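PDB 2EP5: malonyl CoA reductase (malonate semialdehyde-forming) from Sulfolobus tokodaii, which probably catalyses the NADP-dependent interconversion of malonyl-CoA and 3-oxopropanoate (malonate semialdehyde), as a member of the aspartate-semialdehyde dehydrogenase family. Local coordinates for residues A[181-185]-A[186-190]; A[206-209]-A[210-214]. All blocks are in the same frame, centred on the assembly; numbering follows the deposited sequence.

Contact 1: A[181-185]-A[186-190]; sequences SGAGY and NGISF
The phenol ring of Y185 and the carboxamide of N186 meet at a steep angle, their planes 69° apart. The amide nitrogen ND2 of N186 approaches the ring obliquely, 3.3 Å from CD2 of Y185. Y185 CG stands anti to the backbone N (chi1 -163°), beside the carbonyl carbon, and in this setting the ring packs on M15, I53 and R241 of its own chain and on M191 of the second subunit. With an alanine in place of Y185, M191 of that subunit would probably lose the ring it packs against, and the N186 amide would be left more mobile. ND2 of N186 also makes a weak hydrogen bond to S189 OG of the second subunit. The whole turn belongs to the connection between strand 171-178 and helix 190-193 in the dimerisation domain, and it ends at S189, whose OG caps A192 N at the start of that helix. Across the turn, A183 CB meets I188 CD1 at 3.4 Å, and R237 of strand 230-237 touches both side chains. G187 CA comes close to A183 O, a CA-H...O contact of 3.3 Å; a beta carbon on G187 would run into that oxygen. G184 is favoured for a different reason, its backbone angles, at which a CB would be jammed against the preceding carbonyl O; its N donates to S181 O at 2.6 Å. One water donates both to Y185 O, at 3.1 Å, and to I188 O, at 2.8 Å, tying the two arms of the turn together.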
loop_
_atom_site.group_PDB
_atom_site.type_symbol
_atom_site.label_atom_id
_atom_site.label_comp_id
_atom_site.label_asym_id
_atom_site.label_seq_id
_atom_site.Cartn_x
_atom_site.Cartn_y
_atom_site.Cartn_z
ATOM N N SER A 181 -4.057 6.002 -11.188
ATOM C CA SER A 181 -4.122 7.331 -11.790
ATOM C C SER A 181 -4.929 7.332 -13.075
ATOM O O SER A 181 -5.493 8.354 -13.448
ATOM C CB SER A 181 -2.715 7.882 -12.066
ATOM O OG SER A 181 -2.045 7.144 -13.070
ATOM N N GLY A 182 -4.978 6.185 -13.747
ATOM C CA GLY A 182 -5.732 6.078 -14.987
ATOM C C GLY A 182 -7.185 6.489 -14.816
ATOM O O GLY A 182 -7.865 6.803 -15.784
ATOM N N ALA A 183 -7.660 6.491 -13.575
ATOM C CA ALA A 183 -9.035 6.860 -13.284
ATOM C C ALA A 183 -9.070 8.269 -12.716
ATOM O O ALA A 183 -10.060 8.685 -12.109
ATOM C CB ALA A 183 -9.640 5.871 -12.282
ATOM N N GLY A 184 -7.986 9.005 -12.930
ATOM C CA GLY A 184 -7.905 10.354 -12.399
ATOM C C GLY A 184 -7.217 10.308 -11.047
ATOM O O GLY A 184 -6.815 9.238 -10.595
ATOM N N TYR A 185 -7.087 11.454 -10.387
ATOM C CA TYR A 185 -6.423 11.494 -9.093
ATOM C C TYR A 185 -7.297 10.997 -7.951
ATOM O O TYR A 185 -6.793 10.428 -6.980
ATOM C CB TYR A 185 -5.959 12.918 -8.766
ATOM C CG TYR A 185 -4.926 12.964 -7.663
ATOM C CD1 TYR A 185 -3.598 12.592 -7.910
ATOM C CD2 TYR A 185 -5.270 13.354 -6.369
ATOM C CE1 TYR A 185 -2.643 12.611 -6.894
ATOM C CE2 TYR A 185 -4.320 13.376 -5.342
ATOM C CZ TYR A 185 -3.014 13.005 -5.613
ATOM O OH TYR A 185 -2.074 13.040 -4.613
ATOM N N ASN A 186 -8.604 11.207 -8.062
ATOM C CA ASN A 186 -9.521 10.802 -7.000
ATOM C C ASN A 186 -10.560 9.786 -7.427
ATOM O O ASN A 186 -11.505 9.517 -6.687
ATOM C CB ASN A 186 -10.242 12.029 -6.432
ATOM C CG ASN A 186 -9.291 13.024 -5.788
ATOM O OD1 ASN A 186 -9.516 14.236 -5.851
ATOM N ND2 ASN A 186 -8.228 12.523 -5.156
ATOM N N GLY A 187 -10.394 9.219 -8.614
ATOM C CA GLY A 187 -11.363 8.250 -9.078
ATOM C C GLY A 187 -11.510 7.017 -8.199
ATOM O O GLY A 187 -12.623 6.530 -7.994
ATOM N N ILE A 188 -10.401 6.516 -7.664
ATOM C CA ILE A 188 -10.440 5.301 -6.849
ATOM C C ILE A 188 -10.040 5.507 -5.392
ATOM O O ILE A 188 -9.005 6.100 -5.102
ATOM C CB ILE A 188 -9.538 4.236 -7.479
ATOM C CG1 ILE A 188 -9.946 4.053 -8.944
ATOM C CG2 ILE A 188 -9.648 2.926 -6.718
ATOM C CD1 ILE A 188 -8.819 3.632 -9.832
ATOM N N SER A 189 -10.863 5.002 -4.478
ATOM C CA SER A 189 -10.587 5.151 -3.053
ATOM C C SER A 189 -9.509 4.188 -2.568
ATOM O O SER A 189 -9.279 3.136 -3.156
ATOM C CB SER A 189 -11.856 4.927 -2.226
ATOM O OG SER A 189 -12.049 3.544 -1.972
ATOM N N PHE A 190 -8.852 4.567 -1.484
ATOM C CA PHE A 190 -7.805 3.752 -0.887
ATOM C C PHE A 190 -8.348 2.396 -0.423
ATOM O O PHE A 190 -7.714 1.360 -0.615
ATOM C CB PHE A 190 -7.214 4.485 0.316
ATOM C CG PHE A 190 -6.215 3.681 1.077
ATOM C CD1 PHE A 190 -4.909 3.564 0.627
ATOM C CD2 PHE A 190 -6.577 3.041 2.249
ATOM C CE1 PHE A 190 -3.969 2.823 1.338
ATOM C CE2 PHE A 190 -5.645 2.297 2.963
ATOM C CZ PHE A 190 -4.338 2.192 2.507
HETATM O O HOH W 1 -6.849 7.482 -6.128
#

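Contact 2: A[206-209]-A[210-214]; sequences DKIA and KELTK
D206 reaches one helical turn along to K210, on the alpha-helix 204-215 of the dimerisation domain, where residues four apart lie on the same face. Its CG lies anti to the backbone N (chi1 -168°), placing the carboxylate against the end of the lysine. The K210 chain bends at its last torsion (chi4 -50°), and the resulting salt bridge is long, with OD1 of D206 3.5 Å from NZ of K210. The methylene CE of K210 sits closer, 3.0 Å from OD2 of D206. Beneath this surface pair, K210 N donates to D206 O at 3.1 Å in a nearly straight bond (168°). K207 follows with its side chain beside that of E211, both pointing the same way: CB of K207 is 3.6 Å from OE2 of E211, but the extended lysine carries its ammonium well beyond contact with the carboxylate. The buried E211 carboxylate is instead held by the backbone N of N150, which bonds OE1, and by R112, which forms a salt bridge with OE2. N150 directly precedes C151, the predicted acyl-thioester cysteine, so E211 probably helps to fix the chain at that point. E211 N also bonds K207 O at 3.0 Å. I208 faces inward, between T152 of helix 151-160 and V233 and S235 of strand 230-237. Its O accepts from L212 N at 2.9 Å, while its CG2 lies 4.2 Å from CD2 of L212, which packs on S157 and I160 of helix 151-160. A209 touches S231, and its O receives two weak bonds from T213: one from the backbone N and one from OG1, 3.5 Å from A209 O.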
loop_
_atom_site.group_PDB
_atom_site.type_symbol
_atom_site.label_atom_id
_atom_site.label_comp_id
_atom_site.label_asym_id
_atom_site.label_seq_id
_atom_site.Cartn_x
_atom_site.Cartn_y
_atom_site.Cartn_z
ATOM N N ASP A 206 -13.396 -2.866 -24.607
ATOM C CA ASP A 206 -13.946 -2.625 -25.926
ATOM C C ASP A 206 -13.186 -1.500 -26.635
ATOM O O ASP A 206 -12.904 -1.591 -27.832
ATOM C CB ASP A 206 -15.429 -2.283 -25.811
ATOM C CG ASP A 206 -16.132 -2.310 -27.152
ATOM O OD1 ASP A 206 -16.039 -3.351 -27.844
ATOM O OD2 ASP A 206 -16.774 -1.295 -27.513
ATOM N N LYS A 207 -12.851 -0.442 -25.895
ATOM C CA LYS A 207 -12.102 0.682 -26.460
ATOM C C LYS A 207 -10.716 0.248 -26.932
ATOM O O LYS A 207 -10.224 0.712 -27.965
ATOM C CB LYS A 207 -11.935 1.792 -25.422
ATOM C CG LYS A 207 -13.207 2.537 -25.071
ATOM C CD LYS A 207 -12.940 3.550 -23.978
ATOM C CE LYS A 207 -14.220 4.232 -23.527
ATOM N NZ LYS A 207 -13.987 5.056 -22.308
ATOM N N ILE A 208 -10.081 -0.639 -26.173
ATOM C CA ILE A 208 -8.753 -1.108 -26.535
ATOM C C ILE A 208 -8.782 -1.864 -27.850
ATOM O O ILE A 208 -8.066 -1.517 -28.787
ATOM C CB ILE A 208 -8.158 -2.024 -25.434
ATOM C CG1 ILE A 208 -7.815 -1.185 -24.198
ATOM C CG2 ILE A 208 -6.920 -2.764 -25.965
ATOM C CD1 ILE A 208 -7.212 -1.981 -23.059
ATOM N N ALA A 209 -9.614 -2.898 -27.915
ATOM C CA ALA A 209 -9.729 -3.718 -29.116
ATOM C C ALA A 209 -10.101 -2.915 -30.364
ATOM O O ALA A 209 -9.440 -3.023 -31.392
ATOM C CB ALA A 209 -10.750 -4.843 -28.889
ATOM N N LYS A 210 -11.152 -2.112 -30.279
ATOM C CA LYS A 210 -11.575 -1.324 -31.430
ATOM C C LYS A 210 -10.552 -0.278 -31.857
ATOM O O LYS A 210 -10.174 -0.209 -33.031
ATOM C CB LYS A 210 -12.914 -0.643 -31.144
ATOM C CG LYS A 210 -14.061 -1.616 -30.915
ATOM C CD LYS A 210 -15.404 -0.885 -30.837
ATOM C CE LYS A 210 -16.536 -1.845 -30.466
ATOM N NZ LYS A 210 -16.530 -3.062 -31.335
ATOM N N GLU A 211 -10.102 0.539 -30.908
ATOM C CA GLU A 211 -9.129 1.586 -31.216
ATOM C C GLU A 211 -7.837 1.030 -31.790
ATOM O O GLU A 211 -7.223 1.640 -32.659
ATOM C CB GLU A 211 -8.836 2.419 -29.969
ATOM C CG GLU A 211 -9.947 3.393 -29.630
ATOM C CD GLU A 211 -9.674 4.175 -28.356
ATOM O OE1 GLU A 211 -8.513 4.577 -28.138
ATOM O OE2 GLU A 211 -10.625 4.396 -27.581
ATOM N N LEU A 212 -7.425 -0.134 -31.308
ATOM C CA LEU A 212 -6.206 -0.762 -31.808
ATOM C C LEU A 212 -6.386 -1.065 -33.309
ATOM O O LEU A 212 -5.429 -1.032 -34.090
ATOM C CB LEU A 212 -5.940 -2.046 -31.015
ATOM C CG LEU A 212 -4.538 -2.306 -30.445
ATOM C CD1 LEU A 212 -3.973 -1.064 -29.797
ATOM C CD2 LEU A 212 -4.619 -3.449 -29.448
ATOM N N THR A 213 -7.630 -1.342 -33.701
ATOM C CA THR A 213 -7.970 -1.635 -35.095
ATOM C C THR A 213 -7.752 -0.421 -36.010
ATOM O O THR A 213 -7.314 -0.558 -37.160
ATOM C CB THR A 213 -9.445 -2.095 -35.200
ATOM O OG1 THR A 213 -9.538 -3.479 -34.840
ATOM C CG2 THR A 213 -9.969 -1.901 -36.583
ATOM N N LYS A 214 -8.053 0.769 -35.497
ATOM C CA LYS A 214 -7.880 1.992 -36.271
ATOM C C LYS A 214 -6.438 2.490 -36.235
ATOM O O LYS A 214 -5.915 2.962 -37.238
ATOM C CB LYS A 214 -8.813 3.078 -35.745
ATOM C CG LYS A 214 -8.854 4.324 -36.608
ATOM C CD LYS A 214 -9.914 5.286 -36.091
ATOM C CE LYS A 214 -10.029 6.514 -36.972
ATOM N NZ LYS A 214 -11.149 7.375 -36.515
#

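Overall arrangement
Both contacts are local and belong to the dimerisation domain, contact 1 coming first along the chain; the centres of contact 1 and contact 2 are about 23 Å apart, and the two do not touch. Contact 1 is an irregular turn at the surface of its own chain, where the second subunit packs against it; glycines, a bridging water and weak polar bonds shape it. Contact 2 is regular helix, partly buried, untouched by other chains, with an exposed salt bridge on one side and apolar packing plus a buried carboxylate on the other. Strand 230-237 is a shared neighbour. Each approaches the predicted catalytic pair: the side chains of A183 and I208 both lie about 8 Å from that of H244.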